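Local coordinates for protein UDP-glucose:anthocyanidin 3-O-glucosyltransferase (Clitoria ternatea, PDB 4REL) that is probably a plant glycosyltransferase of the GT-B fold, built from two parallel-sheet domains, at residues A[114-126]-A[192-205]. Sequence-based numbering, arbitrary orientation.
With KMP (3,5,7-trihydroxy-2-(4-hydroxyphenyl)-4H-chromen-4-one), chain B.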
loop_
_atom_site.group_PDB
_atom_site.type_symbol
_atom_site.label_atom_id
_atom_site.label_comp_id
_atom_site.label_asym_id
_atom_site.label_seq_id
_atom_site.Cartn_x
_atom_site.Cartn_y
_atom_site.Cartn_z
ATOM N N ASP A 114 11.074 -6.462 2.252
ATOM C CA ASP A 114 10.398 -5.175 2.203
ATOM C C ASP A 114 11.485 -4.122 2.396
ATOM O O ASP A 114 12.348 -4.284 3.245
ATOM C CB ASP A 114 9.366 -5.098 3.332
ATOM C CG ASP A 114 8.508 -3.847 3.256
ATOM O OD1 ASP A 114 7.292 -3.966 2.976
ATOM O OD2 ASP A 114 9.046 -2.741 3.465
ATOM N N ALA A 115 11.476 -3.070 1.578
ATOM C CA ALA A 115 12.525 -2.047 1.626
ATOM C C ALA A 115 12.724 -1.428 3.008
ATOM O O ALA A 115 13.815 -0.949 3.319
ATOM C CB ALA A 115 12.242 -0.938 0.588
ATOM N N PHE A 116 11.672 -1.392 3.822
ATOM C CA PHE A 116 11.783 -0.765 5.144
ATOM C C PHE A 116 12.651 -1.584 6.102
ATOM O O PHE A 116 13.144 -1.050 7.099
ATOM C CB PHE A 116 10.412 -0.541 5.794
ATOM C CG PHE A 116 9.590 0.550 5.156
ATOM C CD1 PHE A 116 10.114 1.346 4.141
ATOM C CD2 PHE A 116 8.282 0.771 5.574
ATOM C CE1 PHE A 116 9.349 2.352 3.551
ATOM C CE2 PHE A 116 7.505 1.784 4.987
ATOM C CZ PHE A 116 8.044 2.565 3.972
ATOM N N VAL A 117 12.806 -2.878 5.831
ATOM C CA VAL A 117 13.641 -3.715 6.695
ATOM C C VAL A 117 15.083 -3.588 6.226
ATOM O O VAL A 117 15.674 -4.513 5.668
ATOM C CB VAL A 117 13.174 -5.185 6.711
ATOM C CG1 VAL A 117 13.935 -5.979 7.786
ATOM C CG2 VAL A 117 11.681 -5.244 6.997
ATOM N N THR A 118 15.657 -2.415 6.448
ATOM C CA THR A 118 16.971 -2.129 5.885
ATOM C C THR A 118 18.075 -2.971 6.515
ATOM O O THR A 118 19.113 -3.190 5.894
ATOM C CB THR A 118 17.325 -0.644 6.000
ATOM O OG1 THR A 118 17.361 -0.285 7.386
ATOM C CG2 THR A 118 16.270 0.211 5.277
ATOM N N SER A 119 17.857 -3.452 7.738
ATOM C CA SER A 119 18.838 -4.344 8.372
ATOM C C SER A 119 19.049 -5.632 7.567
ATOM O O SER A 119 20.087 -6.284 7.693
ATOM C CB SER A 119 18.431 -4.689 9.807
ATOM O OG SER A 119 18.589 -3.560 10.651
ATOM N N SER A 120 18.069 -6.006 6.748
ATOM C CA SER A 120 18.217 -7.223 5.953
ATOM C C SER A 120 19.256 -7.075 4.846
ATOM O O SER A 120 19.772 -8.070 4.341
ATOM C CB SER A 120 16.866 -7.719 5.405
ATOM O OG SER A 120 16.342 -6.828 4.444
ATOM N N LEU A 121 19.587 -5.839 4.470
ATOM C CA LEU A 121 20.669 -5.649 3.513
ATOM C C LEU A 121 22.001 -6.037 4.143
ATOM O O LEU A 121 22.852 -6.649 3.484
ATOM C CB LEU A 121 20.704 -4.201 2.999
ATOM C CG LEU A 121 21.955 -3.788 2.212
ATOM C CD1 LEU A 121 22.134 -4.589 0.935
ATOM C CD2 LEU A 121 21.873 -2.293 1.898
ATOM N N LEU A 122 22.180 -5.693 5.416
ATOM C CA LEU A 122 23.387 -6.075 6.145
ATOM C C LEU A 122 23.493 -7.590 6.205
ATOM O O LEU A 122 24.590 -8.157 6.074
ATOM C CB LEU A 122 23.367 -5.517 7.568
ATOM C CG LEU A 122 23.380 -4.010 7.751
ATOM C CD1 LEU A 122 23.289 -3.670 9.238
ATOM C CD2 LEU A 122 24.636 -3.422 7.126
ATOM N N VAL A 123 22.346 -8.242 6.394
ATOM C CA VAL A 123 22.293 -9.703 6.456
ATOM C C VAL A 123 22.716 -10.287 5.109
ATOM O O VAL A 123 23.511 -11.227 5.043
ATOM C CB VAL A 123 20.877 -10.199 6.834
ATOM C CG1 VAL A 123 20.771 -11.720 6.709
ATOM C CG2 VAL A 123 20.538 -9.776 8.255
ATOM N N ALA A 124 22.185 -9.720 4.033
ATOM C CA ALA A 124 22.526 -10.198 2.694
ATOM C C ALA A 124 24.012 -9.997 2.417
ATOM O O ALA A 124 24.666 -10.861 1.834
ATOM C CB ALA A 124 21.684 -9.492 1.643
ATOM N N GLN A 125 24.553 -8.861 2.850
ATOM C CA GLN A 125 25.963 -8.576 2.615
ATOM C C GLN A 125 26.872 -9.533 3.392
ATOM O O GLN A 125 27.898 -9.986 2.877
ATOM C CB GLN A 125 26.276 -7.104 2.903
ATOM C CG GLN A 125 25.674 -6.165 1.859
ATOM C CD GLN A 125 25.730 -4.711 2.280
ATOM O OE1 GLN A 125 25.884 -4.401 3.460
ATOM N NE2 GLN A 125 25.592 -3.813 1.316
ATOM N N THR A 126 26.470 -9.860 4.614
ATOM C CA THR A 126 27.184 -10.831 5.433
ATOM C C THR A 126 27.224 -12.218 4.782
ATOM O O THR A 126 28.259 -12.904 4.799
ATOM C CB THR A 126 26.549 -10.924 6.827
ATOM O OG1 THR A 126 26.823 -9.714 7.535
ATOM C CG2 THR A 126 27.116 -12.096 7.595
ATOM N N PHE A 192 12.020 4.627 13.051
ATOM C CA PHE A 192 11.312 4.387 11.796
ATOM C C PHE A 192 11.602 5.491 10.781
ATOM O O PHE A 192 11.908 5.209 9.624
ATOM C CB PHE A 192 9.809 4.260 12.053
ATOM C CG PHE A 192 8.983 4.106 10.808
ATOM C CD1 PHE A 192 9.089 2.970 10.023
ATOM C CD2 PHE A 192 8.077 5.087 10.442
ATOM C CE1 PHE A 192 8.318 2.819 8.880
ATOM C CE2 PHE A 192 7.303 4.943 9.299
ATOM C CZ PHE A 192 7.424 3.806 8.521
ATOM N N SER A 193 11.519 6.751 11.199
ATOM C CA SER A 193 11.780 7.832 10.249
ATOM C C SER A 193 13.223 7.820 9.770
ATOM O O SER A 193 13.490 8.087 8.597
ATOM C CB SER A 193 11.400 9.215 10.807
ATOM O OG SER A 193 12.327 9.655 11.780
ATOM N N ARG A 194 14.157 7.506 10.666
ATOM C CA ARG A 194 15.571 7.443 10.304
ATOM C C ARG A 194 15.837 6.327 9.303
ATOM O O ARG A 194 16.660 6.466 8.392
ATOM C CB ARG A 194 16.436 7.242 11.549
ATOM C CG ARG A 194 16.371 8.410 12.521
ATOM C CD ARG A 194 17.309 8.208 13.705
ATOM N NE ARG A 194 17.299 9.352 14.613
ATOM C CZ ARG A 194 16.570 9.421 15.724
ATOM N NH1 ARG A 194 15.792 8.405 16.074
ATOM N NH2 ARG A 194 16.622 10.504 16.487
ATOM N N THR A 195 15.140 5.214 9.490
ATOM C CA THR A 195 15.231 4.084 8.574
ATOM C C THR A 195 14.730 4.473 7.174
ATOM O O THR A 195 15.401 4.214 6.167
ATOM C CB THR A 195 14.440 2.884 9.129
ATOM O OG1 THR A 195 15.021 2.471 10.376
ATOM C CG2 THR A 195 14.474 1.730 8.167
ATOM N N LEU A 196 13.562 5.106 7.102
ATOM C CA LEU A 196 13.056 5.568 5.812
ATOM C C LEU A 196 14.022 6.564 5.176
ATOM O O LEU A 196 14.312 6.483 3.982
ATOM C CB LEU A 196 11.641 6.154 5.936
ATOM C CG LEU A 196 10.520 5.141 5.653
ATOM C CD1 LEU A 196 10.651 3.879 6.505
ATOM C CD2 LEU A 196 9.155 5.762 5.858
ATOM N N ASN A 197 14.568 7.476 5.973
ATOM C CA ASN A 197 15.469 8.476 5.418
ATOM C C ASN A 197 16.791 7.915 4.909
ATOM O O ASN A 197 17.526 8.608 4.222
ATOM C CB ASN A 197 15.736 9.576 6.436
ATOM C CG ASN A 197 14.529 10.448 6.658
ATOM O OD1 ASN A 197 14.373 11.058 7.718
ATOM N ND2 ASN A 197 13.652 10.498 5.661
ATOM N N SER A 198 17.093 6.666 5.246
ATOM C CA SER A 198 18.313 6.025 4.764
ATOM C C SER A 198 18.099 5.336 3.420
ATOM O O SER A 198 19.043 4.790 2.845
ATOM C CB SER A 198 18.826 4.988 5.771
ATOM O OG SER A 198 18.050 3.795 5.743
ATOM N N LEU A 199 16.869 5.352 2.915
ATOM C CA LEU A 199 16.560 4.581 1.702
ATOM C C LEU A 199 17.339 5.034 0.457
ATOM O O LEU A 199 17.619 4.229 -0.427
ATOM C CB LEU A 199 15.059 4.587 1.424
ATOM C CG LEU A 199 14.218 3.678 2.320
ATOM C CD1 LEU A 199 12.749 4.026 2.131
ATOM C CD2 LEU A 199 14.481 2.194 1.999
ATOM N N GLY A 200 17.681 6.315 0.391
ATOM C CA GLY A 200 18.457 6.831 -0.725
ATOM C C GLY A 200 19.818 6.169 -0.827
ATOM O O GLY A 200 20.344 5.956 -1.925
ATOM N N VAL A 201 20.392 5.820 0.319
ATOM C CA VAL A 201 21.688 5.167 0.339
ATOM C C VAL A 201 21.521 3.645 0.279
ATOM O O VAL A 201 22.341 2.935 -0.314
ATOM C CB VAL A 201 22.471 5.555 1.604
ATOM C CG1 VAL A 201 23.730 4.712 1.738
ATOM C CG2 VAL A 201 22.843 7.021 1.552
ATOM N N VAL A 202 20.450 3.153 0.888
ATOM C CA VAL A 202 20.198 1.710 0.951
ATOM C C VAL A 202 19.790 1.108 -0.402
ATOM O O VAL A 202 20.367 0.113 -0.846
ATOM C CB VAL A 202 19.138 1.374 2.030
ATOM C CG1 VAL A 202 18.615 -0.070 1.866
ATOM C CG2 VAL A 202 19.717 1.573 3.427
ATOM N N LEU A 203 18.809 1.714 -1.063
ATOM C CA LEU A 203 18.225 1.122 -2.272
ATOM C C LEU A 203 19.178 0.871 -3.469
ATOM O O LEU A 203 19.014 -0.129 -4.177
ATOM C CB LEU A 203 16.983 1.899 -2.723
ATOM C CG LEU A 203 15.788 1.802 -1.774
ATOM C CD1 LEU A 203 14.680 2.730 -2.228
ATOM C CD2 LEU A 203 15.282 0.367 -1.721
ATOM N N PRO A 204 20.165 1.760 -3.705
ATOM C CA PRO A 204 21.084 1.449 -4.808
ATOM C C PRO A 204 21.955 0.213 -4.559
ATOM O O PRO A 204 22.616 -0.280 -5.487
ATOM C CB PRO A 204 21.953 2.715 -4.898
ATOM C CG PRO A 204 21.053 3.802 -4.404
ATOM C CD PRO A 204 20.333 3.154 -3.249
ATOM N N GLN A 205 21.967 -0.289 -3.330
ATOM C CA GLN A 205 22.766 -1.472 -3.022
ATOM C C GLN A 205 21.995 -2.756 -3.318
ATOM O O GLN A 205 22.554 -3.850 -3.260
ATOM C CB GLN A 205 23.228 -1.437 -1.560
ATOM C CG GLN A 205 24.043 -0.183 -1.231
ATOM C CD GLN A 205 24.508 -0.139 0.201
ATOM O OE1 GLN A 205 25.292 -0.991 0.642
ATOM N NE2 GLN A 205 24.035 0.858 0.944
HETATM C C1 KMP B . 6.096 7.131 4.375
HETATM C C2 KMP B . 5.570 5.963 3.851
HETATM C C3 KMP B . 4.953 4.984 4.772
HETATM C C4 KMP B . 4.910 5.280 6.218
HETATM C C5 KMP B . 5.468 6.478 6.648
HETATM C C6 KMP B . 6.044 7.376 5.746
HETATM C C9 KMP B . 4.371 3.718 4.268
HETATM C C10 KMP B . 3.775 2.794 5.260
HETATM C C11 KMP B . 3.787 3.187 6.707
HETATM C C14 KMP B . 3.205 2.316 7.776
HETATM C C15 KMP B . 2.861 0.986 7.546
HETATM C C16 KMP B . 2.321 0.211 8.561
HETATM C C17 KMP B . 2.115 0.761 9.816
HETATM C C18 KMP B . 2.456 2.086 10.056
HETATM C C19 KMP B . 3.001 2.858 9.039
HETATM O O12 KMP B . 4.341 4.391 7.100
HETATM O O13 KMP B . 4.391 3.449 3.044
HETATM O O24 KMP B . 1.579 -0.004 10.808
HETATM O O27 KMP B . 3.229 1.631 4.809
HETATM O O29 KMP B . 6.577 8.534 6.226
HETATM O O30 KMP B . 5.611 5.702 2.515
HETATM O O HOH W 1 18.686 2.092 7.583
HETATM O O HOH W 2 25.699 -1.678 3.682
HETATM O O HOH W 3 25.368 -4.271 -1.750
#
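Leu-196 sets its CD1 methyl almost squarely over one face of the Phe-116 ring, 3.5 Å from the ring centroid, a CH-pi contact. Phe-192, its CG opposite the backbone N (chi1 176°), turns its ring edge toward the Phe-116 face in an offset T-shaped pair, planes at 81°. All three side chains line the KMP pocket: both rings meet KMP with their edges, while Leu-196 lays its other methyl, CD2, 3.5 Å from KMP C6. Leu-199 sets CD1 at the Phe-116 ring edge and its other methyl, Leu-199 CD2, against Ala-115. Mid-contact, Thr-118 CG2 packs on Thr-195 CG2 and Val-202 CG2, and beside it a water bridges Thr-118 OG1 and Ser-198 OG. Next, Leu-121 CD2 lies across Gln-205 and on Val-202 CG1. The far end is polar and watered: Gln-125 NE2 donates to Gln-205 OE1 (2.9 Å, bent to 140°), and two waters link the same pair. Gln-205 NE2 donates to Val-201 O, and with OE1 taken by Gln-125 the Gln-205 amide is held in rotation. Helix 191-197 thus packs on the turn after strand 110-114, while helix 199-202 and the 3-10 segment 203-205 meet helix 119-127, Trp-131 of strand 131-135 touching both Leu-121 and Val-202.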